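Side-chain contacts in 6-phospho-beta-d glycosidase (Streptococcus pyogenes, PDB 5FOO), which probably hydrolyses the beta-glycosidic bond of 6-phosphorylated beta-glucosides, as a glycoside hydrolase family 1 enzyme: residues A[63-66]-A[67-70]; A[121-124]-A[125-128]; A[131-135]-A[136-140]; A[395-398]-A[399-402]. The protein carries 1 engineered substitution. All blocks are in the same frame, centred on the assembly; numbering follows the deposited sequence.

Interaction 1 (A[63-66]-A[67-70]); sequences TLLA and SLGH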
loop_
_atom_site.group_PDB
_atom_site.type_symbol
_atom_site.label_atom_id
_atom_site.label_comp_id
_atom_site.label_asym_id
_atom_site.label_seq_id
_atom_site.Cartn_x
_atom_site.Cartn_y
_atom_site.Cartn_z
ATOM N N THR A 63 -21.423 -7.476 1.973
ATOM C CA THR A 63 -22.488 -8.237 1.370
ATOM C C THR A 63 -22.461 -8.057 -0.163
ATOM O O THR A 63 -22.474 -9.048 -0.899
ATOM C CB THR A 63 -23.856 -7.884 2.019
ATOM O OG1 THR A 63 -23.811 -8.254 3.386
ATOM C CG2 THR A 63 -25.003 -8.629 1.365
ATOM N N LEU A 64 -22.343 -6.824 -0.641
ATOM C CA LEU A 64 -22.222 -6.597 -2.086
ATOM C C LEU A 64 -21.015 -7.213 -2.697
ATOM O O LEU A 64 -21.098 -7.828 -3.766
ATOM C CB LEU A 64 -22.206 -5.111 -2.372
ATOM C CG LEU A 64 -22.180 -4.711 -3.868
ATOM C CD1 LEU A 64 -23.486 -5.017 -4.632
ATOM C CD2 LEU A 64 -21.861 -3.236 -3.900
ATOM N N LEU A 65 -19.854 -7.032 -2.060
ATOM C CA LEU A 65 -18.618 -7.621 -2.591
ATOM C C LEU A 65 -18.676 -9.176 -2.606
ATOM O O LEU A 65 -18.195 -9.801 -3.544
ATOM C CB LEU A 65 -17.412 -7.132 -1.761
ATOM C CG LEU A 65 -17.172 -5.612 -1.882
ATOM C CD1 LEU A 65 -15.882 -5.193 -1.244
ATOM C CD2 LEU A 65 -17.152 -5.128 -3.337
ATOM N N ALA A 66 -19.305 -9.777 -1.596
ATOM C CA ALA A 66 -19.530 -11.216 -1.619
ATOM C C ALA A 66 -20.368 -11.587 -2.799
ATOM O O ALA A 66 -20.028 -12.528 -3.491
ATOM C CB ALA A 66 -20.190 -11.746 -0.363
ATOM N N SER A 67 -21.460 -10.850 -3.046
ATOM C CA SER A 67 -22.307 -11.152 -4.221
ATOM C C SER A 67 -21.549 -10.935 -5.545
ATOM O O SER A 67 -21.891 -11.536 -6.531
ATOM C CB SER A 67 -23.588 -10.327 -4.195
ATOM O OG SER A 67 -23.311 -8.928 -4.453
ATOM N N LEU A 68 -20.487 -10.112 -5.543
ATOM C CA LEU A 68 -19.633 -9.913 -6.715
ATOM C C LEU A 68 -18.388 -10.809 -6.761
ATOM O O LEU A 68 -17.412 -10.486 -7.463
ATOM C CB LEU A 68 -19.256 -8.451 -6.827
ATOM C CG LEU A 68 -20.429 -7.461 -6.990
ATOM C CD1 LEU A 68 -20.023 -6.058 -6.635
ATOM C CD2 LEU A 68 -20.999 -7.481 -8.415
ATOM N N GLY A 69 -18.431 -11.928 -6.015
ATOM C CA GLY A 69 -17.455 -13.018 -6.112
ATOM C C GLY A 69 -16.162 -12.851 -5.307
ATOM O O GLY A 69 -15.242 -13.653 -5.450
ATOM N N HIS A 70 -16.052 -11.796 -4.517
ATOM C CA HIS A 70 -14.803 -11.549 -3.762
ATOM C C HIS A 70 -14.683 -12.604 -2.656
ATOM O O HIS A 70 -15.653 -12.849 -1.958
ATOM C CB HIS A 70 -14.798 -10.132 -3.178
ATOM C CG HIS A 70 -14.760 -9.055 -4.228
ATOM N ND1 HIS A 70 -14.305 -7.779 -3.970
ATOM C CD2 HIS A 70 -15.065 -9.076 -5.557
ATOM C CE1 HIS A 70 -14.363 -7.052 -5.075
ATOM N NE2 HIS A 70 -14.839 -7.810 -6.050
#
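Ser67 OG donates to Leu64 O over 2.6 Å, turning a serine hydroxyl back onto the carbonyl three residues earlier. The first torsion explains the reach: at 70° OG sits between the backbone N and the carbonyl carbon of its own residue, and this rotation brings it to Leu64 O. Leu64 O also accepts from Leu68 N at 3.0 Å, so two donors grip one carbonyl in the last turn of helix 54-67. Serine suits this exposed place because its short hydroxyl finds a partner in the backbone itself. Beyond it the chain leaves the helix. His70 N reaches Leu65 O at 3.1 Å, with a nearly straight N-H (160°), and Gly69 N reaches Ala66 O at 3.0 Å, lying well above the plane of that carbonyl. Gly69 has phi 84°, a value that glycine adopts readily.

Apolar contacts accompany these bonds. Leu64 CG meets Leu68 CD1 at 3.8 Å, the two chains lying obliquely to each other, and both leucines also rest on Val435 of strand 435-437. His70 brings its ring to the flank of Leu65, with CE1 3.8 Å from Leu65 CD2, while CB of the histidine lies 3.4 Å from Leu65 O. The imidazole also meets the ring of Phe453 in helix 448-459, the two planes nearly perpendicular. The paired bonds from His70 N and Gly69 N, with glycine as the C-prime residue, form a Schellman motif, which here ends a helix of the beta/alpha barrel and turns the chain toward strand 72-76.

Interaction 2 (A[121-124]-A[125-128]); sequences DLPI and ALYQ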
loop_
_atom_site.group_PDB
_atom_site.type_symbol
_atom_site.label_atom_id
_atom_site.label_comp_id
_atom_site.label_asym_id
_atom_site.label_seq_id
_atom_site.Cartn_x
_atom_site.Cartn_y
_atom_site.Cartn_z
ATOM N N ASP A 121 -1.053 6.983 7.791
ATOM C CA ASP A 121 -1.923 7.560 8.783
ATOM C C ASP A 121 -1.412 7.609 10.194
ATOM O O ASP A 121 -2.172 7.398 11.133
ATOM C CB ASP A 121 -3.327 6.911 8.725
ATOM C CG ASP A 121 -3.318 5.421 9.133
ATOM O OD1 ASP A 121 -2.254 4.764 8.988
ATOM O OD2 ASP A 121 -4.375 4.930 9.609
ATOM N N LEU A 122 -0.162 7.993 10.349
ATOM C CA LEU A 122 0.374 8.377 11.641
ATOM C C LEU A 122 -0.550 9.394 12.328
ATOM O O LEU A 122 -1.011 10.368 11.701
ATOM C CB LEU A 122 1.794 8.942 11.459
ATOM C CG LEU A 122 2.490 9.351 12.738
ATOM C CD1 LEU A 122 3.185 8.164 13.383
ATOM C CD2 LEU A 122 3.479 10.482 12.489
ATOM N N PRO A 123 -0.808 9.235 13.623
ATOM C CA PRO A 123 -1.465 10.333 14.384
ATOM C C PRO A 123 -0.669 11.652 14.389
ATOM O O PRO A 123 0.537 11.687 14.752
ATOM C CB PRO A 123 -1.517 9.810 15.810
ATOM C CG PRO A 123 -1.341 8.355 15.726
ATOM C CD PRO A 123 -0.439 8.119 14.505
ATOM N N ILE A 124 -1.326 12.732 13.994
ATOM C CA ILE A 124 -0.703 14.080 14.115
ATOM C C ILE A 124 -0.139 14.335 15.513
ATOM O O ILE A 124 0.926 14.916 15.633
ATOM C CB ILE A 124 -1.653 15.206 13.640
ATOM C CG1 ILE A 124 -0.888 16.538 13.385
ATOM C CG2 ILE A 124 -2.766 15.398 14.641
ATOM C CD1 ILE A 124 0.192 16.457 12.306
ATOM N N ALA A 125 -0.744 13.842 16.595
ATOM C CA ALA A 125 -0.194 14.213 17.904
ATOM C C ALA A 125 1.215 13.639 18.094
ATOM O O ALA A 125 2.063 14.262 18.762
ATOM C CB ALA A 125 -1.105 13.795 19.075
ATOM N N LEU A 126 1.481 12.470 17.501
ATOM C CA LEU A 126 2.827 11.854 17.570
ATOM C C LEU A 126 3.836 12.524 16.676
ATOM O O LEU A 126 5.000 12.565 17.020
ATOM C CB LEU A 126 2.785 10.349 17.304
ATOM C CG LEU A 126 1.892 9.572 18.286
ATOM C CD1 LEU A 126 1.911 8.055 17.945
ATOM C CD2 LEU A 126 2.236 9.909 19.766
ATOM N N TYR A 127 3.407 13.042 15.528
ATOM C CA TYR A 127 4.266 13.915 14.750
ATOM C C TYR A 127 4.641 15.169 15.541
ATOM O O TYR A 127 5.815 15.470 15.687
ATOM C CB TYR A 127 3.669 14.309 13.393
ATOM C CG TYR A 127 4.669 15.190 12.688
ATOM C CD1 TYR A 127 5.826 14.643 12.134
ATOM C CD2 TYR A 127 4.498 16.601 12.632
ATOM C CE1 TYR A 127 6.766 15.454 11.515
ATOM C CE2 TYR A 127 5.443 17.423 12.009
ATOM C CZ TYR A 127 6.566 16.851 11.468
ATOM O OH TYR A 127 7.515 17.614 10.874
ATOM N N GLN A 128 3.653 15.853 16.101
ATOM C CA GLN A 128 3.898 17.146 16.833
ATOM C C GLN A 128 4.752 16.908 18.058
ATOM O O GLN A 128 5.750 17.558 18.258
ATOM C CB GLN A 128 2.559 17.848 17.220
ATOM C CG GLN A 128 1.798 18.436 16.014
ATOM C CD GLN A 128 0.353 18.889 16.301
ATOM O OE1 GLN A 128 -0.307 18.425 17.231
ATOM N NE2 GLN A 128 -0.165 19.713 15.427
#
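Leu122 CD2 lies 3.9 Å from Tyr127 CB, the two side chains crossing at about a right angle at the start of helix 124-130. Leu122 extends CG anti to its backbone N (chi1 -178°), which carries the methyl across the first turn to the root of the tyrosine. Two further apolar pairs lie beside it. Pro123 CG touches Leu126 CD1 at 3.9 Å, and Ile124 CD1 approaches Tyr127 CB at 4.2 Å. Proline fits here because its ring offers a compact apolar surface, which Trp79 of helix 79-82 meets as well.

Among the backbone bonds, Ile124 O takes Gln128 N at 2.9 Å in an almost straight bond (171°). Pro123 stands at the N-cap position, and its O accepts from Tyr127 N at 3.3 Å and, weakly, from Leu126 N. Having no side-chain acceptor to offer, it contributes its carbonyl to the first helical turn, and its fixed phi of -60° limits the backbone freedom of the cap. The helix follows strand 112-116 of the beta/alpha barrel after a connecting loop, in which Asp121 OD1 accepts from the backbone N of His119, a residue of the pocket that holds 6-phosphocyclophellitol.

The contact of a polar side chain with an apolar one is made by Gln128, whose chain, extended beyond CG, runs obliquely to Ile124 and brings NE2 to 3.8 Å from Ile124 CG1. There Ile124 CG1 lies over the face of the amide, on the more exposed flank, while Tyr33 of helix 30-37 touches both residues.

Interaction 3 (A[131-135]-A[136-140]); sequences GGWES and KHVVD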
loop_
_atom_site.group_PDB
_atom_site.type_symbol
_atom_site.label_atom_id
_atom_site.label_comp_id
_atom_site.label_asym_id
_atom_site.label_seq_id
_atom_site.Cartn_x
_atom_site.Cartn_y
_atom_site.Cartn_z
ATOM N N GLY A 131 8.252 14.116 16.321
ATOM C CA GLY A 131 8.779 13.940 14.990
ATOM C C GLY A 131 8.249 12.675 14.290
ATOM O O GLY A 131 8.735 12.287 13.210
ATOM N N GLY A 132 7.237 12.044 14.852
ATOM C CA GLY A 132 6.600 10.978 14.106
ATOM C C GLY A 132 7.489 9.764 13.930
ATOM O O GLY A 132 8.130 9.324 14.872
ATOM N N TRP A 133 7.546 9.247 12.705
ATOM C CA TRP A 133 8.411 8.122 12.398
ATOM C C TRP A 133 9.913 8.440 12.583
ATOM O O TRP A 133 10.770 7.531 12.534
ATOM C CB TRP A 133 8.159 7.616 10.965
ATOM C CG TRP A 133 6.773 7.065 10.782
ATOM C CD1 TRP A 133 5.805 7.585 10.001
ATOM C CD2 TRP A 133 6.198 5.918 11.432
ATOM N NE1 TRP A 133 4.668 6.808 10.069
ATOM C CE2 TRP A 133 4.874 5.782 10.942
ATOM C CE3 TRP A 133 6.677 4.985 12.335
ATOM C CZ2 TRP A 133 4.024 4.747 11.330
ATOM C CZ3 TRP A 133 5.829 3.915 12.745
ATOM C CH2 TRP A 133 4.522 3.809 12.239
ATOM N N GLU A 134 10.246 9.715 12.784
ATOM C CA GLU A 134 11.652 10.040 13.111
ATOM C C GLU A 134 11.961 9.530 14.481
ATOM O O GLU A 134 13.089 9.386 14.785
ATOM C CB GLU A 134 11.949 11.539 13.070
ATOM C CG GLU A 134 11.629 12.240 11.759
ATOM C CD GLU A 134 11.372 13.731 11.998
ATOM O OE1 GLU A 134 12.070 14.292 12.836
ATOM O OE2 GLU A 134 10.454 14.301 11.423
ATOM N N SER A 135 10.966 9.205 15.304
ATOM C CA SER A 135 11.263 8.810 16.674
ATOM C C SER A 135 11.137 7.317 16.945
ATOM O O SER A 135 10.062 6.709 16.682
ATOM C CB SER A 135 10.368 9.564 17.618
ATOM O OG SER A 135 10.250 8.845 18.832
ATOM N N LYS A 136 12.191 6.742 17.544
ATOM C CA LYS A 136 12.123 5.337 17.974
ATOM C C LYS A 136 11.160 5.091 19.125
ATOM O O LYS A 136 10.653 3.962 19.286
ATOM C CB LYS A 136 13.501 4.798 18.241
ATOM C CG LYS A 136 14.349 4.799 16.945
ATOM C CD LYS A 136 15.796 4.329 17.178
ATOM C CE LYS A 136 16.562 4.332 15.863
ATOM N NZ LYS A 136 17.871 3.670 16.013
ATOM N N HIS A 137 10.811 6.137 19.872
ATOM C CA HIS A 137 9.741 6.019 20.874
ATOM C C HIS A 137 8.382 5.840 20.182
ATOM O O HIS A 137 7.608 4.983 20.553
ATOM C CB HIS A 137 9.712 7.220 21.810
ATOM C CG HIS A 137 8.566 7.193 22.771
ATOM N ND1 HIS A 137 8.418 6.207 23.720
ATOM C CD2 HIS A 137 7.526 8.034 22.933
ATOM C CE1 HIS A 137 7.341 6.456 24.439
ATOM N NE2 HIS A 137 6.777 7.554 23.970
ATOM N N VAL A 138 8.126 6.633 19.158
ATOM C CA VAL A 138 6.949 6.444 18.319
ATOM C C VAL A 138 6.822 5.025 17.739
ATOM O O VAL A 138 5.689 4.467 17.681
ATOM C CB VAL A 138 6.862 7.492 17.206
ATOM C CG1 VAL A 138 5.864 7.076 16.102
ATOM C CG2 VAL A 138 6.513 8.847 17.823
ATOM N N VAL A 139 7.941 4.481 17.283
ATOM C CA VAL A 139 7.990 3.095 16.822
ATOM C C VAL A 139 7.519 2.160 17.902
ATOM O O VAL A 139 6.758 1.235 17.641
ATOM C CB VAL A 139 9.385 2.686 16.406
ATOM C CG1 VAL A 139 9.530 1.159 16.330
ATOM C CG2 VAL A 139 9.662 3.310 15.042
ATOM N N ASP A 140 7.958 2.395 19.125
ATOM C CA ASP A 140 7.485 1.568 20.265
ATOM C C ASP A 140 6.006 1.731 20.505
ATOM O O ASP A 140 5.366 0.776 20.822
ATOM C CB ASP A 140 8.242 1.898 21.560
ATOM C CG ASP A 140 9.656 1.314 21.582
ATOM O OD1 ASP A 140 9.939 0.299 20.935
ATOM O OD2 ASP A 140 10.513 1.872 22.264
#
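Ser135 and Val139 join the loop to the opening turn of helix 136-153 through Val139 N and Ser135 O, 3.1 Å apart. Before this the backbone turns tightly: Gly131 and Gly132 both have positive phi, which glycine tolerates easily, and residues 133-134 form a short 3-10 turn in which Ser135 N bonds to Gly132 O.

Ser135 OG then accepts twice, from Val138 N at 3.1 Å in a nearly straight bond (170°) and weakly from His137 N at 3.0 Å. The hydroxyl is swung opposite the backbone N (chi1 157°), which brings it to the first N-H groups of the helix, which lack the usual i-4 helical carbonyl. Serine suits this because it is short and can accept close to the main chain.

Val138 presses against the glycine turn, its CB 3.2 Å from Gly132 O; the residue is buried, and its branched carbons CB, CG1 and CG2 all lie close to that oxygen. The indole of Trp133 comes round to the valines: Val139 CG2 lies at the ring edge, 4.4 Å from CE3, and Val138 CG1 is equally far from the same atom but oblique to the ring. Phe142 meets the indole edge-to-face. Lys136 extends to a salt bridge with Glu282, and His137 NE2 bonds to Glu87. Together the Ser135 bonds make a classic serine N-cap, starting a long helix on the outside of the beta/alpha barrel.

Interaction 4 (A[395-398]-A[399-402]); sequences EHLT and YLHK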
loop_
_atom_site.group_PDB
_atom_site.type_symbol
_atom_site.label_atom_id
_atom_site.label_comp_id
_atom_site.label_asym_id
_atom_site.label_seq_id
_atom_site.Cartn_x
_atom_site.Cartn_y
_atom_site.Cartn_z
ATOM N N GLU A 395 -5.251 -7.422 -18.854
ATOM C CA GLU A 395 -3.812 -7.494 -19.215
ATOM C C GLU A 395 -2.872 -7.763 -18.053
ATOM O O GLU A 395 -1.881 -8.489 -18.220
ATOM C CB GLU A 395 -3.319 -6.218 -19.947
ATOM C CG GLU A 395 -3.952 -6.029 -21.322
ATOM C CD GLU A 395 -3.647 -4.664 -21.956
ATOM O OE1 GLU A 395 -2.579 -4.071 -21.666
ATOM O OE2 GLU A 395 -4.503 -4.177 -22.734
ATOM N N HIS A 396 -3.104 -7.127 -16.906
ATOM C CA HIS A 396 -2.142 -7.243 -15.795
ATOM C C HIS A 396 -2.221 -8.682 -15.231
ATOM O O HIS A 396 -1.186 -9.330 -14.949
ATOM C CB HIS A 396 -2.392 -6.150 -14.727
ATOM C CG HIS A 396 -1.840 -4.812 -15.122
ATOM N ND1 HIS A 396 -2.472 -3.991 -16.042
ATOM C CD2 HIS A 396 -0.705 -4.168 -14.760
ATOM C CE1 HIS A 396 -1.738 -2.920 -16.253
ATOM N NE2 HIS A 396 -0.666 -2.991 -15.488
ATOM N N LEU A 397 -3.461 -9.143 -15.124
ATOM C CA LEU A 397 -3.780 -10.518 -14.728
ATOM C C LEU A 397 -3.218 -11.536 -15.675
ATOM O O LEU A 397 -2.845 -12.618 -15.219
ATOM C CB LEU A 397 -5.282 -10.759 -14.606
ATOM C CG LEU A 397 -5.853 -10.553 -13.231
ATOM C CD1 LEU A 397 -7.346 -10.582 -13.331
ATOM C CD2 LEU A 397 -5.412 -11.634 -12.272
ATOM N N THR A 398 -3.151 -11.217 -16.979
ATOM C CA THR A 398 -2.582 -12.138 -17.954
ATOM C C THR A 398 -1.100 -12.289 -17.663
ATOM O O THR A 398 -0.524 -13.403 -17.773
ATOM C CB THR A 398 -2.807 -11.679 -19.391
ATOM O OG1 THR A 398 -4.214 -11.621 -19.648
ATOM C CG2 THR A 398 -2.207 -12.636 -20.332
ATOM N N TYR A 399 -0.443 -11.190 -17.303
ATOM C CA TYR A 399 0.960 -11.323 -17.018
ATOM C C TYR A 399 1.231 -11.932 -15.645
ATOM O O TYR A 399 2.254 -12.560 -15.484
ATOM C CB TYR A 399 1.695 -10.020 -17.198
ATOM C CG TYR A 399 1.952 -9.696 -18.644
ATOM C CD1 TYR A 399 3.047 -10.236 -19.301
ATOM C CD2 TYR A 399 1.096 -8.874 -19.343
ATOM C CE1 TYR A 399 3.285 -9.960 -20.632
ATOM C CE2 TYR A 399 1.320 -8.573 -20.675
ATOM C CZ TYR A 399 2.429 -9.113 -21.306
ATOM O OH TYR A 399 2.656 -8.809 -22.601
ATOM N N LEU A 400 0.325 -11.758 -14.685
ATOM C CA LEU A 400 0.429 -12.465 -13.395
ATOM C C LEU A 400 0.324 -13.970 -13.636
ATOM O O LEU A 400 1.083 -14.735 -13.091
ATOM C CB LEU A 400 -0.664 -12.006 -12.446
ATOM C CG LEU A 400 -0.473 -12.444 -11.032
ATOM C CD1 LEU A 400 0.784 -11.823 -10.430
ATOM C CD2 LEU A 400 -1.704 -12.110 -10.227
ATOM N N HIS A 401 -0.595 -14.371 -14.478
ATOM C CA HIS A 401 -0.736 -15.807 -14.846
ATOM C C HIS A 401 0.535 -16.376 -15.468
ATOM O O HIS A 401 1.034 -17.407 -15.029
ATOM C CB HIS A 401 -1.928 -16.055 -15.758
ATOM C CG HIS A 401 -2.248 -17.510 -15.948
ATOM N ND1 HIS A 401 -1.694 -18.264 -16.955
ATOM C CD2 HIS A 401 -3.038 -18.356 -15.230
ATOM C CE1 HIS A 401 -2.130 -19.513 -16.856
ATOM N NE2 HIS A 401 -2.968 -19.584 -15.831
ATOM N N LYS A 402 1.104 -15.632 -16.409
ATOM C CA LYS A 402 2.398 -15.964 -16.992
ATOM C C LYS A 402 3.455 -16.155 -15.920
ATOM O O LYS A 402 4.173 -17.116 -15.927
ATOM C CB LYS A 402 2.807 -14.913 -18.044
ATOM C CG LYS A 402 3.868 -15.392 -19.041
ATOM C CD LYS A 402 4.517 -14.233 -19.786
ATOM C CE LYS A 402 5.756 -14.625 -20.580
ATOM N NZ LYS A 402 6.477 -13.399 -21.043
#
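Tyr399 lays its ring edge against the backbone of the preceding turn: Glu395 O lies at the ring edge, near its plane, 3.2 Å from Tyr399 CD2. The same carbonyl accepts from Tyr399 N at 3.2 Å, so one oxygen meets both the amide and an aromatic C-H edge of a single residue. The tyrosine's first torsion, -77°, sets CG beside its backbone N and anti to its carbonyl carbon, which directs the ring back along the helix toward residue 395.

On the buried flank Leu397 CD2 meets Leu400 CD2 at 4.3 Å, three residues apart. Leucine suits this face because both side chains also pack on Tyr413 of strand 410-416. The backbone carries the regular i to i+4 bonds of helix 387-405: Leu400 N to His396 O at 2.9 Å, His401 N to Leu397 O at 2.9 Å, and Lys402 N to Thr398 O at 3.1 Å.

Farther out, other residues hold the polar ends. Glu395 forms a salt bridge with Arg332 and accepts from Gln391, while Thr398 OG1 bonds to Lys394 O, a common way for threonine to satisfy its hydroxyl within a helix. Lys402 makes a cation-pi contact with Tyr347 of helix 344-356, which Tyr399 also touches.

Chemically, then, the turn is amphipathic. Glu395 and Thr398 take partners within their own helix, with Arg332 and Tyr347 joining from outside it, so the leucines present an apolar face toward strand 410-416 while hydrogen bonds, a salt bridge and a cation-pi contact hold the polar ends.

How the interactions relate
All four contacts are local and follow one another along the chain, none nesting within or crossing another. Interaction 1 ends helix 54-67 ahead of strand 72-76. Interaction 2 starts helix 124-130 after strand 112-116, and interaction 3 bridges the short turn from that helix to helix 136-153. These two touch: Leu126 O and Gly132 N, 3.2 Å apart, probably share a hydrogen bond, and Leu122 packs on Gly132 and Trp133. Interaction 4 lies much later, within helix 387-405 between strands 362-367 and 410-416. Its centre is about 39 Å from those of interactions 2 and 3, on the opposite side of the chain's centre, and about 23 Å from that of interaction 1.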